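Local coordinates for protein Epf (Streptococcus pyogenes, PDB 4ES8) that acts as a cell surface adhesin and binds to cells through an N-terminal domain that contains a carbohydrate-binding module, at residues N27-G30 against A36-S39; W67-H70 against S76-K79; A87-K90 against P96-V99; L108-D113 against T266-N271; L234-D239 against T243-D248. All blocks are in the same frame, centred on the assembly; numbering follows the deposited sequence.

Interaction 1: N27-G30 against A36-S39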
# COMPACT_ATOMS: atom_id res chain seq x y z
N ASN A 27 -6.63 -6.62 -4.44
CA ASN A 27 -7.36 -6.91 -5.66
C ASN A 27 -7.08 -8.38 -5.97
O ASN A 27 -6.27 -8.70 -6.86
CB ASN A 27 -7.05 -5.98 -6.83
CG ASN A 27 -8.08 -6.12 -7.94
OD1 ASN A 27 -9.10 -6.82 -7.79
ND2 ASN A 27 -7.85 -5.44 -9.05
N PHE A 28 -7.71 -9.28 -5.17
CA PHE A 28 -7.47 -10.71 -5.27
C PHE A 28 -8.80 -11.43 -5.52
O PHE A 28 -9.57 -11.63 -4.57
CB PHE A 28 -6.78 -11.23 -3.98
CG PHE A 28 -6.52 -12.72 -3.98
CD1 PHE A 28 -5.40 -13.25 -4.61
CD2 PHE A 28 -7.38 -13.59 -3.32
CE1 PHE A 28 -5.15 -14.64 -4.60
CE2 PHE A 28 -7.13 -14.97 -3.31
CZ PHE A 28 -6.02 -15.49 -3.95
N LYS A 29 -9.08 -11.79 -6.79
CA LYS A 29 -10.34 -12.47 -7.11
C LYS A 29 -10.19 -14.00 -7.21
O LYS A 29 -11.17 -14.69 -7.51
CB LYS A 29 -10.97 -11.90 -8.39
CG LYS A 29 -11.56 -10.50 -8.18
CD LYS A 29 -13.03 -10.54 -7.87
CE LYS A 29 -13.59 -9.15 -7.73
NZ LYS A 29 -13.81 -8.50 -9.05
N GLY A 30 -8.99 -14.52 -6.96
CA GLY A 30 -8.75 -15.96 -6.95
C GLY A 30 -8.78 -16.59 -8.32
O GLY A 30 -9.43 -17.62 -8.53
N ALA A 36 -8.56 -11.27 -16.50
CA ALA A 36 -9.61 -11.10 -15.51
C ALA A 36 -9.24 -10.09 -14.44
O ALA A 36 -8.09 -10.04 -13.97
CB ALA A 36 -9.94 -12.43 -14.85
N ASP A 37 -10.22 -9.27 -14.03
CA ASP A 37 -9.96 -8.30 -12.99
C ASP A 37 -9.63 -9.07 -11.70
O ASP A 37 -10.22 -10.12 -11.42
CB ASP A 37 -11.14 -7.32 -12.82
CG ASP A 37 -11.05 -6.38 -11.63
OD1 ASP A 37 -10.03 -5.64 -11.52
OD2 ASP A 37 -12.00 -6.38 -10.82
N GLY A 38 -8.62 -8.60 -11.01
CA GLY A 38 -8.19 -9.25 -9.78
C GLY A 38 -7.42 -10.55 -9.99
O GLY A 38 -7.25 -11.30 -9.02
N SER A 39 -6.96 -10.84 -11.22
CA SER A 39 -6.12 -12.04 -11.40
C SER A 39 -4.76 -11.84 -10.70
O SER A 39 -4.37 -10.70 -10.43
CB SER A 39 -5.89 -12.34 -12.89
OG SER A 39 -5.23 -11.24 -13.50
O HOH W 1 -4.12 -10.40 -7.66
O HOH W 2 -11.41 -5.76 -8.51
O HOH W 3 -6.47 -13.74 -8.10
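The amide of Asn27 and the carboxylate of Asp37 meet with their planes 54° apart. Asn27 ND2 donates within its own amide plane and almost straight to Asp37 OD1, 3.3 Å away. That oxygen is met from above the carboxylate plane. Asn27 OD1 lies 3.3 Å from Gly38 CA. With CG anti to the backbone N (chi1 -166°), Asn27 turns its amide in over the turn. Phe28 sets off away from residues 36-39, and its ring has Gly30 N over the centre of one face.

Lys29 takes a bent course. Its CB and CG lie over the backbone of Asp37 and Gly38, with Lys29 CG 3.5 Å from Asp37 O. Lys29 NZ then makes a weak salt bridge of 3.3 Å to Asp37 OD2. Asp37 was modelled in two conformers, and its side-chain bonds described here belong to one of them.

The firm link is between backbones. Lys29 N donates to Gly38 O at 2.9 Å, nearly linear, and a water that donates to the same oxygen gives it a second partner. Another water joins Asn27 O to Ser39 O. Residues 36-39 form a type II beta turn, closed by Ser39 N to Ala36 O at 3.1 Å. Gly38 has the positive phi usual at the third position of that turn.

Both segments belong to the surface connection from strand 26-27 to strand 41-46. Those two strands both pair with strand 97-105, and Asn27 makes its backbone bond there, to Asn104. Ala36 O is tied to Lys139, beyond strand 127-135.

Interaction 2: W67-H70 against S76-K79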
# COMPACT_ATOMS: atom_id res chain seq x y z
N TRP A 67 -4.86 -27.87 -8.76
CA TRP A 67 -3.45 -27.75 -9.09
C TRP A 67 -3.23 -27.69 -10.59
O TRP A 67 -3.72 -28.56 -11.32
CB TRP A 67 -2.64 -28.91 -8.52
CG TRP A 67 -2.55 -28.91 -7.03
CD1 TRP A 67 -3.25 -29.70 -6.16
CD2 TRP A 67 -1.72 -28.05 -6.23
NE1 TRP A 67 -2.87 -29.41 -4.86
CE2 TRP A 67 -1.95 -28.39 -4.88
CE3 TRP A 67 -0.79 -27.04 -6.53
CZ2 TRP A 67 -1.31 -27.74 -3.82
CZ3 TRP A 67 -0.17 -26.38 -5.49
CH2 TRP A 67 -0.41 -26.74 -4.15
N ARG A 68 -2.49 -26.68 -11.03
CA ARG A 68 -2.18 -26.44 -12.45
C ARG A 68 -0.69 -26.62 -12.71
O ARG A 68 0.14 -25.94 -12.08
CB ARG A 68 -2.62 -25.01 -12.87
CG ARG A 68 -4.08 -24.64 -12.57
CD ARG A 68 -5.05 -24.97 -13.72
NE ARG A 68 -5.10 -26.41 -14.03
CZ ARG A 68 -5.91 -27.29 -13.45
NH1 ARG A 68 -6.73 -26.90 -12.48
NH2 ARG A 68 -5.90 -28.56 -13.83
N GLU A 69 -0.35 -27.49 -13.65
CA GLU A 69 1.06 -27.77 -13.95
C GLU A 69 1.77 -26.62 -14.65
O GLU A 69 1.18 -25.91 -15.49
CB GLU A 69 1.21 -29.03 -14.84
CG GLU A 69 0.67 -28.91 -16.26
CD GLU A 69 0.18 -30.21 -16.89
OE1 GLU A 69 -0.61 -30.94 -16.24
OE2 GLU A 69 0.60 -30.50 -18.02
N HIS A 70 3.07 -26.47 -14.35
CA HIS A 70 3.95 -25.58 -15.13
C HIS A 70 3.96 -26.17 -16.55
O HIS A 70 4.27 -27.37 -16.71
CB HIS A 70 5.37 -25.58 -14.52
CG HIS A 70 6.25 -24.48 -15.04
ND1 HIS A 70 7.59 -24.41 -14.67
CD2 HIS A 70 5.97 -23.47 -15.90
CE1 HIS A 70 8.06 -23.33 -15.29
NE2 HIS A 70 7.13 -22.73 -16.01
N SER A 76 6.75 -27.55 -11.18
CA SER A 76 5.93 -26.94 -10.15
C SER A 76 4.48 -26.95 -10.60
O SER A 76 4.20 -26.97 -11.81
CB SER A 76 6.40 -25.51 -9.84
OG SER A 76 6.58 -24.76 -11.04
N TYR A 77 3.57 -27.03 -9.63
CA TYR A 77 2.14 -26.85 -9.84
C TYR A 77 1.73 -25.69 -8.98
O TYR A 77 2.35 -25.44 -7.95
CB TYR A 77 1.34 -28.12 -9.44
CG TYR A 77 1.46 -29.27 -10.42
CD1 TYR A 77 2.68 -29.91 -10.64
CD2 TYR A 77 0.33 -29.77 -11.07
CE1 TYR A 77 2.79 -30.98 -11.54
CE2 TYR A 77 0.43 -30.85 -11.96
CZ TYR A 77 1.65 -31.44 -12.19
OH TYR A 77 1.73 -32.49 -13.09
N ILE A 78 0.66 -25.00 -9.37
CA ILE A 78 0.16 -23.84 -8.63
C ILE A 78 -1.35 -23.97 -8.45
O ILE A 78 -2.02 -24.60 -9.27
CB ILE A 78 0.56 -22.54 -9.34
CG1 ILE A 78 -0.02 -22.47 -10.79
CG2 ILE A 78 2.11 -22.37 -9.30
CD1 ILE A 78 0.32 -21.13 -11.51
N LYS A 79 -1.89 -23.35 -7.39
CA LYS A 79 -3.32 -23.48 -7.11
C LYS A 79 -3.84 -22.22 -6.48
O LYS A 79 -3.20 -21.67 -5.57
CB LYS A 79 -3.60 -24.68 -6.18
CG LYS A 79 -5.07 -24.93 -5.84
CD LYS A 79 -5.28 -26.25 -5.03
CE LYS A 79 -4.60 -26.28 -3.67
NZ LYS A 79 -5.17 -25.29 -2.71
O HOH W 4 -0.21 -33.21 -14.60
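Lys79 lays its aliphatic chain over one face of the Trp67 indole. Lys79 CB stands 3.8 Å from the centroid of the six-membered ring. The bends at chi3 (63°) and chi4 (66°) curl the chain back, so that Lys79 CE lies 3.6 Å from Trp67 CE2. At the ring edge, Tyr77 O is 3.6 Å from Trp67 CZ3. The second tight spot is the Tyr77 ring, where Glu69 CA packs over one face, 3.7 Å from the centroid, and Glu69 CB touches Tyr77 CE2.

The backbone is that of an antiparallel beta hairpin, whose strand 68-69 is one of the two edge strands of its sheet. Between the two spots, Arg68 and Ile78 form the hydrogen-bonded pair, joined in both directions, with Arg68 N to Ile78 O at 2.8 Å. Glu69 and Tyr77 form the non-hydrogen-bonded pair. Past Glu69, toward the turn, His70 N bonds Ser76 O.

Two polar ends are looser. Glu69 OE1 reaches Tyr77 OH through one water, 2.8 Å from OE1. Lys79 NZ is 5.2 Å from the Trp67 six-membered ring centroid, at most a weak cation-pi attraction. Trp67 also has a cation-pi partner in Arg88. Other polar groups are held by partners outside the hairpin segments: His70 ND1 by Asp75, Ser76 OG by Tyr97 and His55, and the Arg68 guanidinium by Lys64 O.

Interaction 3: A87-K90 against P96-V99. With ACT (acetate ion), chain E.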
# COMPACT_ATOMS: atom_id res chain seq x y z
N ALA A 87 1.86 -23.11 -3.98
CA ALA A 87 2.80 -23.74 -4.90
C ALA A 87 3.12 -25.14 -4.42
O ALA A 87 3.15 -25.39 -3.21
CB ALA A 87 4.08 -22.93 -5.01
N ARG A 88 3.38 -26.03 -5.38
CA ARG A 88 3.78 -27.41 -5.13
C ARG A 88 5.02 -27.67 -5.93
O ARG A 88 5.03 -27.41 -7.14
CB ARG A 88 2.67 -28.40 -5.51
CG ARG A 88 3.16 -29.86 -5.58
CD ARG A 88 2.01 -30.84 -5.71
NE ARG A 88 1.21 -30.86 -4.50
CZ ARG A 88 0.02 -31.45 -4.40
NH1 ARG A 88 -0.47 -32.15 -5.43
NH2 ARG A 88 -0.66 -31.39 -3.27
N TYR A 89 6.08 -28.14 -5.28
CA TYR A 89 7.34 -28.52 -5.95
C TYR A 89 7.38 -30.04 -6.10
O TYR A 89 7.17 -30.77 -5.11
CB TYR A 89 8.57 -28.02 -5.17
CG TYR A 89 8.63 -26.52 -5.06
CD1 TYR A 89 7.95 -25.85 -4.04
CD2 TYR A 89 9.33 -25.76 -5.99
CE1 TYR A 89 7.99 -24.46 -3.94
CE2 TYR A 89 9.38 -24.38 -5.89
CZ TYR A 89 8.71 -23.73 -4.86
OH TYR A 89 8.77 -22.36 -4.77
N LYS A 90 7.57 -30.53 -7.33
CA LYS A 90 7.60 -31.97 -7.60
C LYS A 90 9.01 -32.51 -7.54
O LYS A 90 9.97 -31.76 -7.65
CB LYS A 90 6.99 -32.26 -9.00
CG LYS A 90 5.59 -31.66 -9.22
CD LYS A 90 4.50 -32.35 -8.42
CE LYS A 90 4.20 -33.75 -8.94
NZ LYS A 90 3.12 -34.42 -8.15
N PRO A 96 18.59 -25.43 -7.33
CA PRO A 96 17.58 -24.55 -6.70
C PRO A 96 16.57 -24.03 -7.72
O PRO A 96 16.87 -23.87 -8.91
CB PRO A 96 18.41 -23.40 -6.09
CG PRO A 96 19.87 -23.77 -6.29
CD PRO A 96 19.91 -24.76 -7.41
N TYR A 97 15.34 -23.80 -7.24
CA TYR A 97 14.24 -23.37 -8.09
C TYR A 97 13.25 -22.60 -7.24
O TYR A 97 13.00 -22.98 -6.10
CB TYR A 97 13.59 -24.60 -8.71
CG TYR A 97 12.36 -24.33 -9.54
CD1 TYR A 97 12.48 -23.86 -10.85
CD2 TYR A 97 11.09 -24.64 -9.07
CE1 TYR A 97 11.36 -23.67 -11.65
CE2 TYR A 97 9.96 -24.41 -9.85
CZ TYR A 97 10.10 -23.93 -11.14
OH TYR A 97 9.00 -23.74 -11.94
N SER A 98 12.68 -21.53 -7.80
CA SER A 98 11.75 -20.72 -7.04
C SER A 98 10.49 -20.39 -7.81
O SER A 98 10.57 -20.06 -9.00
CB SER A 98 12.42 -19.41 -6.60
OG SER A 98 11.49 -18.49 -6.05
N VAL A 99 9.34 -20.43 -7.11
CA VAL A 99 8.05 -19.97 -7.65
C VAL A 99 7.65 -18.72 -6.86
O VAL A 99 7.78 -18.70 -5.63
CB VAL A 99 6.95 -21.07 -7.56
CG1 VAL A 99 5.57 -20.51 -7.91
CG2 VAL A 99 7.30 -22.26 -8.44
C ACT E . -0.19 -33.18 -9.00
O ACT E . 0.05 -33.85 -10.03
OXT ACT E . 0.61 -33.19 -8.03
CH3 ACT E . -1.53 -32.48 -8.91
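Tyr89 pushes the end of its ring into the hollow between Tyr97 and Val99. The two tyrosine rings touch rim to rim, with Tyr89 CE2 3.6 Å from Tyr97 CD2. Tyr97 CD2 lies at the edge of the Tyr89 ring, near its plane, and the rings do not stack face to face. On the next side of the hollow, Val99 CG2 lies 3.9 Å from Tyr89 CE2. The hydroxyl reaches the backbone of Val99. Val99 N donates to Tyr89 OH at 3.1 Å, and Ser192 OG is a further partner of that oxygen. Beside this, the small bump of Ala87 CB fits against Val99 CG1 at 4.1 Å. Val99 CG1 is anti to the backbone N (chi1 171°), which leaves the other methyl for the tyrosine.

Arg88 points the other way. Its NH1 and Lys90 NZ both hold one oxygen of an acetate, probably from the crystallisation liquor. Asp203 and Asp201 also pair with these two residues.

Strands 84-89 and 97-105 belong to different sheets and face each other without backbone bonds. The axes of 87-89 and 97-99 approach to 8.7 Å and run nearly antiparallel. Strand 84-89 is flanked by strands 76-80 and 202-213, and strand 97-105 pairs with strand 186-194.

Interaction 4: L108-D113 against T266-N271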
# COMPACT_ATOMS: atom_id res chain seq x y z
N LEU A 108 -2.70 2.66 -5.35
CA LEU A 108 -2.26 3.25 -4.09
C LEU A 108 -1.86 4.71 -4.32
O LEU A 108 -1.62 5.12 -5.46
CB LEU A 108 -1.07 2.45 -3.49
CG LEU A 108 -1.29 0.93 -3.34
CD1 LEU A 108 -0.08 0.27 -2.71
CD2 LEU A 108 -2.55 0.62 -2.52
N ILE A 109 -1.82 5.49 -3.24
CA ILE A 109 -1.42 6.90 -3.29
C ILE A 109 0.07 6.98 -3.04
O ILE A 109 0.59 6.30 -2.16
CB ILE A 109 -2.23 7.74 -2.27
CG1 ILE A 109 -3.72 7.76 -2.69
CG2 ILE A 109 -1.68 9.19 -2.17
CD1 ILE A 109 -4.66 8.27 -1.57
N LYS A 110 0.76 7.85 -3.80
CA LYS A 110 2.20 8.05 -3.62
C LYS A 110 2.48 8.60 -2.22
O LYS A 110 1.78 9.51 -1.77
CB LYS A 110 2.71 9.06 -4.67
CG LYS A 110 4.23 9.28 -4.62
CD LYS A 110 4.74 10.23 -5.71
CE LYS A 110 4.39 11.68 -5.45
NZ LYS A 110 5.03 12.60 -6.44
N ASP A 111 3.49 8.04 -1.55
CA ASP A 111 3.98 8.52 -0.26
C ASP A 111 2.97 8.32 0.89
O ASP A 111 3.03 9.03 1.88
CB ASP A 111 4.41 10.00 -0.37
CG ASP A 111 5.33 10.51 0.71
OD1 ASP A 111 6.25 9.76 1.11
OD2 ASP A 111 5.17 11.68 1.11
N HIS A 112 2.08 7.33 0.76
CA HIS A 112 1.19 6.93 1.84
C HIS A 112 1.79 5.66 2.46
O HIS A 112 2.62 4.99 1.83
CB HIS A 112 -0.23 6.68 1.30
CG HIS A 112 -1.15 7.87 1.36
ND1 HIS A 112 -2.50 7.71 1.64
CD2 HIS A 112 -0.89 9.19 1.15
CE1 HIS A 112 -3.03 8.92 1.58
NE2 HIS A 112 -2.11 9.85 1.27
N ASP A 113 1.38 5.35 3.69
CA ASP A 113 1.82 4.18 4.44
C ASP A 113 0.74 3.12 4.40
O ASP A 113 -0.45 3.45 4.56
CB ASP A 113 2.13 4.58 5.88
CG ASP A 113 3.33 5.50 5.99
OD1 ASP A 113 4.32 5.25 5.32
OD2 ASP A 113 3.23 6.51 6.70
N THR A 266 -4.93 17.95 -2.48
CA THR A 266 -4.78 17.22 -3.72
C THR A 266 -3.34 16.70 -3.85
O THR A 266 -2.48 16.97 -3.01
CB THR A 266 -5.18 18.13 -4.90
OG1 THR A 266 -4.40 19.33 -4.83
CG2 THR A 266 -6.67 18.50 -4.87
N LYS A 267 -3.08 15.95 -4.94
CA LYS A 267 -1.78 15.30 -5.15
C LYS A 267 -0.64 16.29 -5.19
O LYS A 267 -0.62 17.21 -6.03
CB LYS A 267 -1.80 14.48 -6.45
CG LYS A 267 -0.50 13.70 -6.67
CD LYS A 267 -0.56 12.83 -7.91
CE LYS A 267 0.75 12.07 -8.03
NZ LYS A 267 0.75 11.13 -9.19
N ASP A 268 0.33 16.09 -4.28
CA ASP A 268 1.55 16.91 -4.14
C ASP A 268 1.26 18.43 -4.00
O ASP A 268 2.05 19.27 -4.45
CB ASP A 268 2.51 16.69 -5.32
CG ASP A 268 3.14 15.32 -5.31
OD1 ASP A 268 3.56 14.87 -4.22
OD2 ASP A 268 3.22 14.70 -6.39
N GLN A 269 0.11 18.76 -3.39
CA GLN A 269 -0.26 20.16 -3.19
C GLN A 269 0.74 20.80 -2.28
O GLN A 269 1.05 20.28 -1.20
CB GLN A 269 -1.69 20.28 -2.63
CG GLN A 269 -2.22 21.72 -2.68
CD GLN A 269 -3.63 21.90 -2.18
OE1 GLN A 269 -4.38 20.93 -1.96
NE2 GLN A 269 -4.03 23.16 -2.05
N GLN A 270 1.28 21.94 -2.72
CA GLN A 270 2.33 22.61 -1.97
C GLN A 270 1.82 23.61 -0.96
O GLN A 270 0.74 24.18 -1.10
CB GLN A 270 3.29 23.31 -2.94
CG GLN A 270 4.02 22.29 -3.85
CD GLN A 270 4.83 21.30 -3.04
OE1 GLN A 270 5.77 21.66 -2.33
NE2 GLN A 270 4.43 20.03 -3.06
N ASN A 271 2.63 23.78 0.10
CA ASN A 271 2.37 24.77 1.13
C ASN A 271 2.50 26.19 0.55
O ASN A 271 3.37 26.43 -0.29
CB ASN A 271 3.31 24.59 2.31
CG ASN A 271 2.91 23.50 3.25
OD1 ASN A 271 1.71 23.27 3.49
ND2 ASN A 271 3.89 22.82 3.83
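Lys110 lays its last two atoms, CE and NZ, against the carboxylate of Asp268. NZ takes the syn side of Asp268 OD2 at 2.8 Å, 16° out of the carboxylate plane. Lys110 CE lies 3.5 Å from Asp268 OD1, so the methylene also rests on the carboxylate. The two side chains cross at about a right angle. Lys110 runs straight from the backbone and bends at chi3 (74°), which turns its tip onto the aspartate. Lys267 only grazes this pair, with its CE 4.5 Å from Lys110 CE. Its own charge is paired with Glu183.

Each lysine and the aspartate after it form the middle of a type II beta turn. One turn runs from Ile109 to His112, the other from Thr266 to Gln269. Asp111 and Asp268 both have positive phi. In the second turn, Gln269 N bonds Thr266 O at 3.2 Å. Gln269 OE1 accepts from Thr266 N at 3.1 Å, and Gln270 NE2 donates to Asp268 O at 2.9 Å. These bonds fix the backbone that carries Asp268.

Asn244 lies between the turns and bonds both, through Lys110 O and Asp268 N. Asp111 OD2 accepts from Thr243 N and Asn244 N. The first turn precedes strand 113-123, in one of the two large sheets of the N-terminal part. The second lies in the region of smaller sheets that follows, probably the fibronectin-like domain.

The direct contact is one surface salt bridge, with little apolar packing. The close lysine ammonium probably stabilises the carboxylate of Asp268, while Lys267, itself paired, should add little.

Interaction 5: L234-D239 against T243-D248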
# COMPACT_ATOMS: atom_id res chain seq x y z
N LEU A 234 -2.71 27.81 5.40
CA LEU A 234 -2.29 26.81 6.37
C LEU A 234 -1.05 26.08 5.89
O LEU A 234 -1.07 25.51 4.80
CB LEU A 234 -3.40 25.79 6.63
CG LEU A 234 -4.75 26.35 7.10
CD1 LEU A 234 -5.70 25.23 7.33
CD2 LEU A 234 -4.63 27.17 8.43
N THR A 235 0.02 26.11 6.70
CA THR A 235 1.25 25.39 6.37
C THR A 235 1.20 24.03 7.06
O THR A 235 1.13 23.96 8.29
CB THR A 235 2.49 26.21 6.78
OG1 THR A 235 2.47 27.46 6.09
CG2 THR A 235 3.82 25.48 6.49
N LEU A 236 1.27 22.95 6.28
CA LEU A 236 1.24 21.61 6.84
C LEU A 236 2.65 21.03 7.01
O LEU A 236 3.58 21.38 6.26
CB LEU A 236 0.46 20.67 5.92
CG LEU A 236 -0.99 21.04 5.59
CD1 LEU A 236 -1.59 20.01 4.62
CD2 LEU A 236 -1.84 21.17 6.85
N LYS A 237 2.78 20.13 7.98
CA LYS A 237 4.02 19.40 8.25
C LYS A 237 3.67 17.95 8.59
O LYS A 237 2.51 17.66 8.87
CB LYS A 237 4.81 20.06 9.41
CG LYS A 237 4.14 19.92 10.78
CD LYS A 237 4.93 20.59 11.90
CE LYS A 237 4.15 20.54 13.20
NZ LYS A 237 4.81 21.33 14.29
N SER A 238 4.67 17.05 8.59
CA SER A 238 4.46 15.67 8.97
C SER A 238 5.63 15.17 9.79
O SER A 238 6.76 15.13 9.27
CB SER A 238 4.28 14.79 7.74
OG SER A 238 4.27 13.42 8.11
N ASP A 239 5.37 14.78 11.04
CA ASP A 239 6.41 14.25 11.92
C ASP A 239 7.08 13.01 11.34
O ASP A 239 8.26 12.77 11.59
CB ASP A 239 5.81 13.91 13.29
CG ASP A 239 5.52 15.12 14.17
OD1 ASP A 239 5.90 16.24 13.78
OD2 ASP A 239 4.91 14.94 15.24
N THR A 243 5.53 13.86 2.54
CA THR A 243 5.62 15.12 1.80
C THR A 243 4.41 15.23 0.85
O THR A 243 4.10 16.35 0.42
CB THR A 243 6.95 15.28 1.07
OG1 THR A 243 7.08 14.26 0.07
CG2 THR A 243 8.15 15.30 2.03
N ASN A 244 3.72 14.11 0.55
CA ASN A 244 2.51 14.20 -0.27
C ASN A 244 1.33 14.20 0.68
O ASN A 244 0.98 13.14 1.22
CB ASN A 244 2.38 13.05 -1.30
CG ASN A 244 1.10 13.13 -2.10
OD1 ASN A 244 0.48 14.20 -2.20
ND2 ASN A 244 0.67 12.04 -2.73
N PHE A 245 0.70 15.37 0.88
CA PHE A 245 -0.40 15.46 1.83
C PHE A 245 -1.75 15.11 1.22
O PHE A 245 -2.78 15.24 1.88
CB PHE A 245 -0.43 16.83 2.51
CG PHE A 245 0.85 17.06 3.28
CD1 PHE A 245 1.30 16.15 4.23
CD2 PHE A 245 1.62 18.19 3.05
CE1 PHE A 245 2.48 16.36 4.94
CE2 PHE A 245 2.81 18.42 3.77
CZ PHE A 245 3.22 17.50 4.70
N GLU A 246 -1.73 14.57 -0.03
CA GLU A 246 -2.93 14.12 -0.74
C GLU A 246 -3.85 13.29 0.16
O GLU A 246 -3.39 12.36 0.84
CB GLU A 246 -2.47 13.26 -1.92
CG GLU A 246 -3.58 12.76 -2.81
CD GLU A 246 -3.10 12.00 -4.03
OE1 GLU A 246 -1.87 11.84 -4.22
OE2 GLU A 246 -3.97 11.51 -4.78
N GLY A 247 -5.13 13.61 0.11
CA GLY A 247 -6.14 12.85 0.85
C GLY A 247 -6.46 13.37 2.23
O GLY A 247 -7.42 12.91 2.85
N ASP A 248 -5.65 14.30 2.76
CA ASP A 248 -5.95 14.86 4.08
C ASP A 248 -7.09 15.86 3.95
O ASP A 248 -7.08 16.73 3.07
CB ASP A 248 -4.71 15.55 4.67
CG ASP A 248 -3.63 14.60 5.14
OD1 ASP A 248 -3.67 13.41 4.76
OD2 ASP A 248 -2.74 15.05 5.88
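Phe245 slides its ring past Leu236, and the two side chains point in opposite directions. Leu236 CB stands over one face, 4.2 Å from the ring centroid and offset toward the rim. Leu236 CD1 reaches back to the base of the ring, 4.0 Å from Phe245 CB. At the ring edge, in plane, Ser238 CB touches Phe245 CE1 at 3.7 Å. Lys237 adds backbone only, with its carbonyl carbon 3.9 Å from Phe245 CZ. The face opposite Leu236 has Thr243 O above it, so the ring lies between the end of strand 231-237 and its own chain.

The next shell sets the ring in place. With chi1 at -61°, Phe245 CG is anti to the carbonyl carbon and the ring extends toward the strand. Phe245 begins a type II beta turn, closed by Asp248 N to Phe245 O at 3.1 Å, with Gly247 at positive phi. Just before it, Asn244 OD1 accepts from Glu246 N at 3.1 Å, an Asx turn. Asn244 ND2 donates to the anti lone pair of Glu246 OE1 at 3.0 Å.

Further out, Ser218 touches both Leu236 and Phe245. Leu236 also packs on Ile273 and Ile295, from the two small sheets of what is probably the fibronectin-like domain. The contact thus packs the end of strand 231-237 against the loop leading into strand 248-253. Asp248 is held by Arg242, Ser218 and Gln297.

No hydrogen bond crosses between the segments. Their cohesion is apolar and CH-pi. The polar bonds of the turns are consistent with holding the backbone that carries the ring.

In the fold
The contacts fall into two groups along an elongated chain. Interactions 2 and 3 lie at one end, with centres 10 Å apart. They share a sheet, through Tyr77 O and Arg88 N, and Ser76 OG meets Tyr97 OH at 2.8 Å. Interaction 1 is on the same side of the chain's centre as interaction 2, 18 Å from it between centres. Interactions 4 and 5 are 8 Å apart between centres, and interaction 5 is nested in the loop that interaction 4 closes. Asn244 OD1 joins them, 2.8 Å from Asp268 N. Interactions 2 and 5 are about 46 Å apart between centres. The bound acetate lies by interaction 3 and near Tyr77 of interaction 2.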